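Local coordinates for DUF3298 domain-containing protein (Pseudomonas aeruginosa, PDB 4E72) that is of unknown function but belongs to the DUF3298 family, is made with a signal sequence and is probably a lipoprotein of the cell envelope, at residues P63-L68 against E72-D77; A166-T171 against S195-S200; P178-A181 against A186-L189. All blocks are in the same frame, centred on the assembly; numbering follows the deposited sequence.

Interaction 3 is the buried contact of the three: it pairs the strands of the 179-181/187-190 hairpin through backbone hydrogen bonds and lets V180 pack against V187 and L189. Interactions 1 and 2 lie farther out, each with its centre about 21 Å from the centre of the chain, and are only partly buried. In interaction 1 a loop enters helix 68-78, with one helical hydrogen bond and a proline beside a glutamine; interaction 2 rests one phenylalanine on a loop. Interactions 2 and 3 both belong to the DUF3298 region, and their nearest atoms are about 7 Å apart. Nearest atoms of interaction 1 are about 16 Å from interaction 2 and about 14 Å from interaction 3.

Interaction 1: residues P63-L68 against E72-D77; sequences PLPASL and ERQFLD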
loop_
_atom_site.group_PDB
_atom_site.type_symbol
_atom_site.label_atom_id
_atom_site.label_comp_id
_atom_site.label_asym_id
_atom_site.label_seq_id
_atom_site.Cartn_x
_atom_site.Cartn_y
_atom_site.Cartn_z
ATOM N N PRO A 63 -20.367 0.981 -6.469
ATOM C CA PRO A 63 -19.471 1.489 -7.522
ATOM C C PRO A 63 -18.668 2.699 -7.036
ATOM O O PRO A 63 -19.113 3.448 -6.170
ATOM C CB PRO A 63 -20.414 1.828 -8.678
ATOM C CG PRO A 63 -21.726 2.031 -8.068
ATOM C CD PRO A 63 -21.771 1.363 -6.728
ATOM N N LEU A 64 -17.462 2.854 -7.572
ATOM C CA LEU A 64 -16.586 3.936 -7.161
ATOM C C LEU A 64 -16.860 5.247 -7.897
ATOM O O LEU A 64 -17.305 5.202 -9.054
ATOM C CB LEU A 64 -15.124 3.518 -7.398
ATOM C CG LEU A 64 -14.579 2.459 -6.431
ATOM C CD1 LEU A 64 -13.170 2.141 -6.747
ATOM C CD2 LEU A 64 -14.667 2.912 -4.974
ATOM N N PRO A 65 -16.540 6.428 -7.279
ATOM C CA PRO A 65 -16.626 7.696 -8.033
ATOM C C PRO A 65 -15.710 7.646 -9.275
ATOM O O PRO A 65 -14.740 6.881 -9.285
ATOM C CB PRO A 65 -16.122 8.732 -7.017
ATOM C CG PRO A 65 -16.347 8.095 -5.689
ATOM C CD PRO A 65 -16.017 6.667 -5.919
ATOM N N ALA A 66 -15.993 8.453 -10.303
ATOM C CA ALA A 66 -15.202 8.460 -11.544
ATOM C C ALA A 66 -13.808 9.080 -11.392
ATOM O O ALA A 66 -12.950 8.860 -12.247
ATOM C CB ALA A 66 -15.954 9.222 -12.623
ATOM N N SER A 67 -13.599 9.899 -10.341
ATOM C CA SER A 67 -12.356 10.610 -10.149
ATOM C C SER A 67 -12.182 11.034 -8.713
ATOM O O SER A 67 -13.153 11.105 -7.948
ATOM C CB SER A 67 -12.325 11.848 -11.044
ATOM O OG SER A 67 -13.338 12.770 -10.674
ATOM N N LEU A 68 -10.942 11.399 -8.374
ATOM C CA LEU A 68 -10.604 11.905 -7.058
ATOM C C LEU A 68 -11.330 13.240 -6.771
ATOM O O LEU A 68 -11.694 13.461 -5.621
ATOM C CB LEU A 68 -9.074 12.032 -6.891
ATOM C CG LEU A 68 -8.390 10.692 -6.616
ATOM C CD1 LEU A 68 -6.884 10.803 -6.777
ATOM C CD2 LEU A 68 -8.777 10.124 -5.218
ATOM N N GLU A 72 -13.925 13.761 -3.657
ATOM C CA GLU A 72 -13.752 14.896 -2.742
ATOM C C GLU A 72 -15.069 15.683 -2.612
ATOM O O GLU A 72 -15.526 15.914 -1.499
ATOM C CB GLU A 72 -12.585 15.781 -3.229
ATOM C CG GLU A 72 -12.660 17.237 -2.794
ATOM C CD GLU A 72 -11.393 17.984 -3.121
ATOM O OE1 GLU A 72 -11.269 18.477 -4.265
ATOM O OE2 GLU A 72 -10.498 18.032 -2.248
ATOM N N ARG A 73 -15.710 16.001 -3.752
ATOM C CA ARG A 73 -17.005 16.680 -3.849
ATOM C C ARG A 73 -18.092 15.860 -3.120
ATOM O O ARG A 73 -18.824 16.422 -2.296
ATOM C CB ARG A 73 -17.356 16.904 -5.333
ATOM C CG ARG A 73 -18.772 17.371 -5.654
ATOM C CD ARG A 73 -18.874 17.861 -7.099
ATOM N NE ARG A 73 -18.614 16.818 -8.106
ATOM C CZ ARG A 73 -17.568 16.793 -8.936
ATOM N NH1 ARG A 73 -16.638 17.743 -8.876
ATOM N NH2 ARG A 73 -17.443 15.820 -9.828
ATOM N N GLN A 74 -18.192 14.543 -3.418
ATOM C CA GLN A 74 -19.178 13.684 -2.765
ATOM C C GLN A 74 -18.953 13.596 -1.224
ATOM O O GLN A 74 -19.907 13.774 -0.472
ATOM C CB GLN A 74 -19.187 12.289 -3.386
ATOM C CG GLN A 74 -20.344 11.422 -2.857
ATOM C CD GLN A 74 -20.304 9.991 -3.325
ATOM O OE1 GLN A 74 -19.609 9.630 -4.279
ATOM N NE2 GLN A 74 -21.067 9.147 -2.665
ATOM N N PHE A 75 -17.708 13.372 -0.762
ATOM C CA PHE A 75 -17.415 13.268 0.683
ATOM C C PHE A 75 -17.790 14.550 1.417
ATOM O O PHE A 75 -18.446 14.474 2.449
ATOM C CB PHE A 75 -15.922 12.917 0.943
ATOM C CG PHE A 75 -15.604 12.728 2.410
ATOM C CD1 PHE A 75 -15.728 11.482 3.009
ATOM C CD2 PHE A 75 -15.207 13.804 3.201
ATOM C CE1 PHE A 75 -15.451 11.315 4.379
ATOM C CE2 PHE A 75 -14.930 13.636 4.567
ATOM C CZ PHE A 75 -15.042 12.389 5.141
ATOM N N LEU A 76 -17.384 15.720 0.886
ATOM C CA LEU A 76 -17.683 17.020 1.492
ATOM C C LEU A 76 -19.186 17.319 1.497
ATOM O O LEU A 76 -19.672 17.979 2.417
ATOM C CB LEU A 76 -16.921 18.158 0.765
ATOM C CG LEU A 76 -15.367 18.191 0.917
ATOM C CD1 LEU A 76 -14.773 19.336 0.130
ATOM C CD2 LEU A 76 -14.922 18.294 2.392
ATOM N N ASP A 77 -19.923 16.809 0.497
ATOM C CA ASP A 77 -21.367 17.046 0.375
ATOM C C ASP A 77 -22.182 16.210 1.378
ATOM O O ASP A 77 -23.269 16.618 1.747
ATOM C CB ASP A 77 -21.852 16.763 -1.074
ATOM C CG ASP A 77 -23.225 17.339 -1.407
ATOM O OD1 ASP A 77 -23.373 18.593 -1.384
ATOM O OD2 ASP A 77 -24.150 16.544 -1.701
#
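P65 faces Q74 across the junction where the loop 63-68 runs into helix 68-78. The proline ring turns its CG to the glutamine, 3.9 Å from Q74 OE1, and the two side chains cross at about a right angle. Q74 reaches the ring because CG stands anti to its backbone N (chi1 -172°) and the rest of the chain stays extended, carrying the amide out from the helix to the loop. Next, S67 occupies the N-cap position: its OG accepts a hydrogen bond from the backbone N of A70 in the first turn. L68 then begins the helix. Its carbonyl O receives the N-H of E72 at 3.0 Å, with an N-H...O angle of 163°, the i to i+4 bond of an alpha helix. The same oxygen has E72 CB at 3.4 Å. The leucine side chain itself packs on L52 and L53 of helix 44-54 and on L87 of strand 84-95, while the E72 carboxylate is taken up by H18 ND1 through OE2. Directional bonding thus lies at the start of the helix, in the cap from S67 OG to A70 N and the bond from E72 N to L68 O, whereas P65 and Q74 only touch, a van der Waals meeting of a ring methylene and the amide oxygen.

Interaction 2: residues A166-T171 against S195-S200; sequences ADFQKT and SIAPYS
Apolar contact dominates, and F168 supplies all of it from the helical side, meeting A197 and P198 of the loop 195-200. The far end of the ring does the touching: CE2 lies 3.7 Å from P198 CD, and CZ is 4.1 Å from A197 CB. The alanine methyl sits at the ring edge, near its plane, whereas the proline methylene approaches obliquely. A chi1 of -177° swings the phenylalanine CG to the side opposite the backbone N, which carries the ring out across the gap to the loop; the CA atoms of F168 and A197 stay 8.2 Å apart. The carbonyl O of I196 also comes within 3.9 Å of F168 CZ, oblique to the ring, at van der Waals distance. The joined elements are the short helix 166-171 and the loop between strands 187-190 and 205-208, both in the DUF3298 region. W172 and W156 also border the contact: W172 meets F168 with ring planes at about 45° and touches P198, and W156 of helix 142-159 packs on A197. Hydrogen bonding stays inside the helix. T171 OG1 donates to D167 O at 2.9 Å, and T171 N reaches that oxygen at 3.2 Å from the other face of the carbonyl plane.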
loop_
_atom_site.group_PDB
_atom_site.type_symbol
_atom_site.label_atom_id
_atom_site.label_comp_id
_atom_site.label_asym_id
_atom_site.label_seq_id
_atom_site.Cartn_x
_atom_site.Cartn_y
_atom_site.Cartn_z
ATOM N N ALA A 166 3.349 -16.778 23.707
ATOM C CA ALA A 166 2.401 -17.694 23.068
ATOM C C ALA A 166 0.978 -17.142 23.047
ATOM O O ALA A 166 0.249 -17.455 22.109
ATOM C CB ALA A 166 2.430 -19.057 23.742
ATOM N N ASP A 167 0.589 -16.311 24.045
ATOM C CA ASP A 167 -0.755 -15.708 24.118
ATOM C C ASP A 167 -0.994 -14.759 22.929
ATOM O O ASP A 167 -2.079 -14.778 22.344
ATOM C CB ASP A 167 -0.990 -14.985 25.454
ATOM C CG ASP A 167 -2.453 -14.889 25.889
ATOM O OD1 ASP A 167 -3.352 -15.206 25.064
ATOM O OD2 ASP A 167 -2.703 -14.488 27.053
ATOM N N PHE A 168 0.036 -13.969 22.559
ATOM C CA PHE A 168 0.028 -13.080 21.391
ATOM C C PHE A 168 -0.098 -13.901 20.101
ATOM O O PHE A 168 -0.868 -13.524 19.212
ATOM C CB PHE A 168 1.316 -12.239 21.347
ATOM C CG PHE A 168 1.384 -11.239 20.218
ATOM C CD1 PHE A 168 1.835 -11.616 18.954
ATOM C CD2 PHE A 168 1.043 -9.902 20.428
ATOM C CE1 PHE A 168 1.881 -10.695 17.907
ATOM C CE2 PHE A 168 1.131 -8.972 19.389
ATOM C CZ PHE A 168 1.528 -9.380 18.131
ATOM N N GLN A 169 0.673 -14.996 19.990
ATOM C CA GLN A 169 0.700 -15.874 18.810
ATOM C C GLN A 169 -0.655 -16.551 18.549
ATOM O O GLN A 169 -1.073 -16.602 17.395
ATOM C CB GLN A 169 1.817 -16.916 18.932
ATOM C CG GLN A 169 3.187 -16.317 18.606
ATOM C CD GLN A 169 4.330 -17.287 18.763
ATOM O OE1 GLN A 169 4.251 -18.455 18.357
ATOM N NE2 GLN A 169 5.433 -16.806 19.335
ATOM N N LYS A 170 -1.371 -16.995 19.620
ATOM C CA LYS A 170 -2.706 -17.599 19.501
ATOM C C LYS A 170 -3.734 -16.551 19.101
ATOM O O LYS A 170 -4.661 -16.862 18.350
ATOM C CB LYS A 170 -3.140 -18.294 20.795
ATOM C CG LYS A 170 -2.233 -19.445 21.255
ATOM C CD LYS A 170 -2.061 -20.584 20.228
ATOM C CE LYS A 170 -0.694 -21.231 20.299
ATOM N NZ LYS A 170 0.386 -20.333 19.804
ATOM N N THR A 171 -3.571 -15.310 19.596
ATOM C CA THR A 171 -4.480 -14.198 19.304
ATOM C C THR A 171 -4.263 -13.693 17.868
ATOM O O THR A 171 -5.218 -13.321 17.186
ATOM C CB THR A 171 -4.269 -13.081 20.341
ATOM O OG1 THR A 171 -4.578 -13.600 21.632
ATOM C CG2 THR A 171 -5.120 -11.852 20.083
ATOM N N SER A 195 -4.437 -7.022 11.711
ATOM C CA SER A 195 -4.552 -8.294 10.989
ATOM C C SER A 195 -3.657 -9.357 11.621
ATOM O O SER A 195 -4.117 -10.478 11.801
ATOM C CB SER A 195 -4.226 -8.133 9.507
ATOM O OG SER A 195 -2.940 -7.583 9.330
ATOM N N ILE A 196 -2.374 -9.015 11.936
ATOM C CA ILE A 196 -1.402 -9.905 12.576
ATOM C C ILE A 196 -0.850 -9.272 13.874
ATOM O O ILE A 196 0.057 -9.839 14.508
ATOM C CB ILE A 196 -0.244 -10.358 11.622
ATOM C CG1 ILE A 196 0.559 -9.146 11.033
ATOM C CG2 ILE A 196 -0.758 -11.351 10.550
ATOM C CD1 ILE A 196 1.999 -9.458 10.612
ATOM N N ALA A 197 -1.401 -8.110 14.282
ATOM C CA ALA A 197 -0.958 -7.410 15.499
ATOM C C ALA A 197 -1.961 -6.358 15.908
ATOM O O ALA A 197 -2.661 -5.868 15.035
ATOM C CB ALA A 197 0.403 -6.752 15.256
ATOM N N PRO A 198 -1.959 -5.870 17.169
ATOM C CA PRO A 198 -2.866 -4.750 17.523
ATOM C C PRO A 198 -2.443 -3.465 16.815
ATOM O O PRO A 198 -1.330 -3.396 16.278
ATOM C CB PRO A 198 -2.703 -4.609 19.054
ATOM C CG PRO A 198 -2.000 -5.837 19.508
ATOM C CD PRO A 198 -1.170 -6.320 18.339
ATOM N N TYR A 199 -3.306 -2.440 16.835
ATOM C CA TYR A 199 -3.068 -1.115 16.224
ATOM C C TYR A 199 -1.774 -0.453 16.702
ATOM O O TYR A 199 -1.159 0.261 15.923
ATOM C CB TYR A 199 -4.242 -0.176 16.518
ATOM C CG TYR A 199 -5.284 -0.125 15.425
ATOM C CD1 TYR A 199 -6.243 -1.124 15.301
ATOM C CD2 TYR A 199 -5.355 0.959 14.555
ATOM C CE1 TYR A 199 -7.191 -1.096 14.278
ATOM C CE2 TYR A 199 -6.329 1.022 13.552
ATOM C CZ TYR A 199 -7.235 -0.017 13.405
ATOM O OH TYR A 199 -8.196 0.028 12.419
ATOM N N SER A 200 -1.349 -0.688 17.962
ATOM C CA SER A 200 -0.087 -0.149 18.495
ATOM C C SER A 200 1.139 -0.539 17.626
ATOM O O SER A 200 2.094 0.235 17.556
ATOM C CB SER A 200 0.138 -0.619 19.924
ATOM O OG SER A 200 0.189 -2.035 19.980
#

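Interaction 3: residues P178-A181 against A186-L189; sequences PHVA and AVTL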
loop_
_atom_site.group_PDB
_atom_site.type_symbol
_atom_site.label_atom_id
_atom_site.label_comp_id
_atom_site.label_asym_id
_atom_site.label_seq_id
_atom_site.Cartn_x
_atom_site.Cartn_y
_atom_site.Cartn_z
ATOM N N PRO A 178 -2.668 -8.933 0.930
ATOM C CA PRO A 178 -2.663 -8.598 -0.507
ATOM C C PRO A 178 -1.518 -7.635 -0.895
ATOM O O PRO A 178 -1.302 -7.449 -2.090
ATOM C CB PRO A 178 -4.018 -7.907 -0.729
ATOM C CG PRO A 178 -4.585 -7.659 0.590
ATOM C CD PRO A 178 -3.671 -8.131 1.665
ATOM N N HIS A 179 -0.791 -7.025 0.083
ATOM C CA HIS A 179 0.223 -5.971 -0.159
ATOM C C HIS A 179 1.642 -6.495 -0.107
ATOM O O HIS A 179 2.242 -6.652 0.962
ATOM C CB HIS A 179 0.063 -4.806 0.847
ATOM C CG HIS A 179 -1.363 -4.502 1.233
ATOM N ND1 HIS A 179 -2.331 -4.204 0.273
ATOM C CD2 HIS A 179 -1.915 -4.393 2.461
ATOM C CE1 HIS A 179 -3.439 -3.959 0.944
ATOM N NE2 HIS A 179 -3.234 -4.010 2.269
ATOM N N VAL A 180 2.188 -6.732 -1.295
ATOM C CA VAL A 180 3.509 -7.292 -1.516
ATOM C C VAL A 180 4.261 -6.334 -2.397
ATOM O O VAL A 180 3.770 -6.020 -3.473
ATOM C CB VAL A 180 3.403 -8.710 -2.172
ATOM C CG1 VAL A 180 4.788 -9.278 -2.543
ATOM C CG2 VAL A 180 2.642 -9.694 -1.287
ATOM N N ALA A 181 5.457 -5.891 -1.980
ATOM C CA ALA A 181 6.251 -4.992 -2.808
ATOM C C ALA A 181 7.612 -5.578 -3.149
ATOM O O ALA A 181 8.279 -6.164 -2.281
ATOM C CB ALA A 181 6.422 -3.666 -2.128
ATOM N N ALA A 186 14.844 -6.712 0.012
ATOM C CA ALA A 186 14.094 -7.936 0.290
ATOM C C ALA A 186 12.693 -7.762 -0.251
ATOM O O ALA A 186 12.344 -6.648 -0.643
ATOM C CB ALA A 186 14.041 -8.178 1.800
ATOM N N VAL A 187 11.892 -8.836 -0.316
ATOM C CA VAL A 187 10.497 -8.662 -0.707
ATOM C C VAL A 187 9.729 -8.144 0.562
ATOM O O VAL A 187 9.824 -8.747 1.638
ATOM C CB VAL A 187 9.896 -9.945 -1.343
ATOM C CG1 VAL A 187 8.363 -9.912 -1.377
ATOM C CG2 VAL A 187 10.436 -10.133 -2.752
ATOM N N THR A 188 9.024 -7.008 0.442
ATOM C CA THR A 188 8.262 -6.460 1.589
ATOM C C THR A 188 6.812 -6.957 1.588
ATOM O O THR A 188 6.121 -6.830 0.576
ATOM C CB THR A 188 8.313 -4.917 1.595
ATOM O OG1 THR A 188 9.675 -4.514 1.670
ATOM C CG2 THR A 188 7.529 -4.285 2.767
ATOM N N LEU A 189 6.362 -7.515 2.732
ATOM C CA LEU A 189 4.960 -7.887 2.976
ATOM C C LEU A 189 4.426 -6.918 4.002
ATOM O O LEU A 189 4.887 -6.915 5.153
ATOM C CB LEU A 189 4.730 -9.333 3.459
ATOM C CG LEU A 189 5.315 -10.516 2.699
ATOM C CD1 LEU A 189 4.637 -11.788 3.150
ATOM C CD2 LEU A 189 5.121 -10.384 1.232
#
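V180 and L189 lie side by side and point the same way across an antiparallel beta hairpin made of strands 179-181 and 187-190. They form a non-hydrogen-bonded pair, and the touch is between branch ends: V180 CG2 is 3.6 Å from L189 CD2. CD2 also comes near V180 CG1, so one leucine methyl lies against both branches of the valine. The leucine CG stands beside its backbone N and anti to the carbonyl carbon (chi1 -52°), a setting that brings CD2 to the neighbouring strand. V187 meets V180 more obliquely, CG1 to CG1 at 3.8 Å. Helix 142-159 covers the V180/L189 face: F145 packs on both residues, and W146 and A149 on L189.

A181 and T188 project to the other face as the adjoining hydrogen-bonded pair, their CB atoms 4.4 Å apart. F120 of strand 115-124 touches both, which places this face of the hairpin against the larger mixed sheet. The T188 hydroxyl turns to partners outside the pair: OG1 stands beside the backbone N, where it hydrogen-bonds with T183 OG1 and K207 NZ. On the far side of strand 187-190, backbone bonds of V187 with I208 and of L189 with L206 add strand 205-208 to complete a three-stranded sheet.

The A181-T188 backbone pair binds reciprocally. A181 N donates to T188 O at 2.8 Å and a nearly straight 169°, while T188 N returns the bond to A181 O at 2.9 Å, more bent at 153°. T188 O is approached as well by V180 CA, the alpha carbon just before A181, at 3.4 Å in a CA-H...O contact.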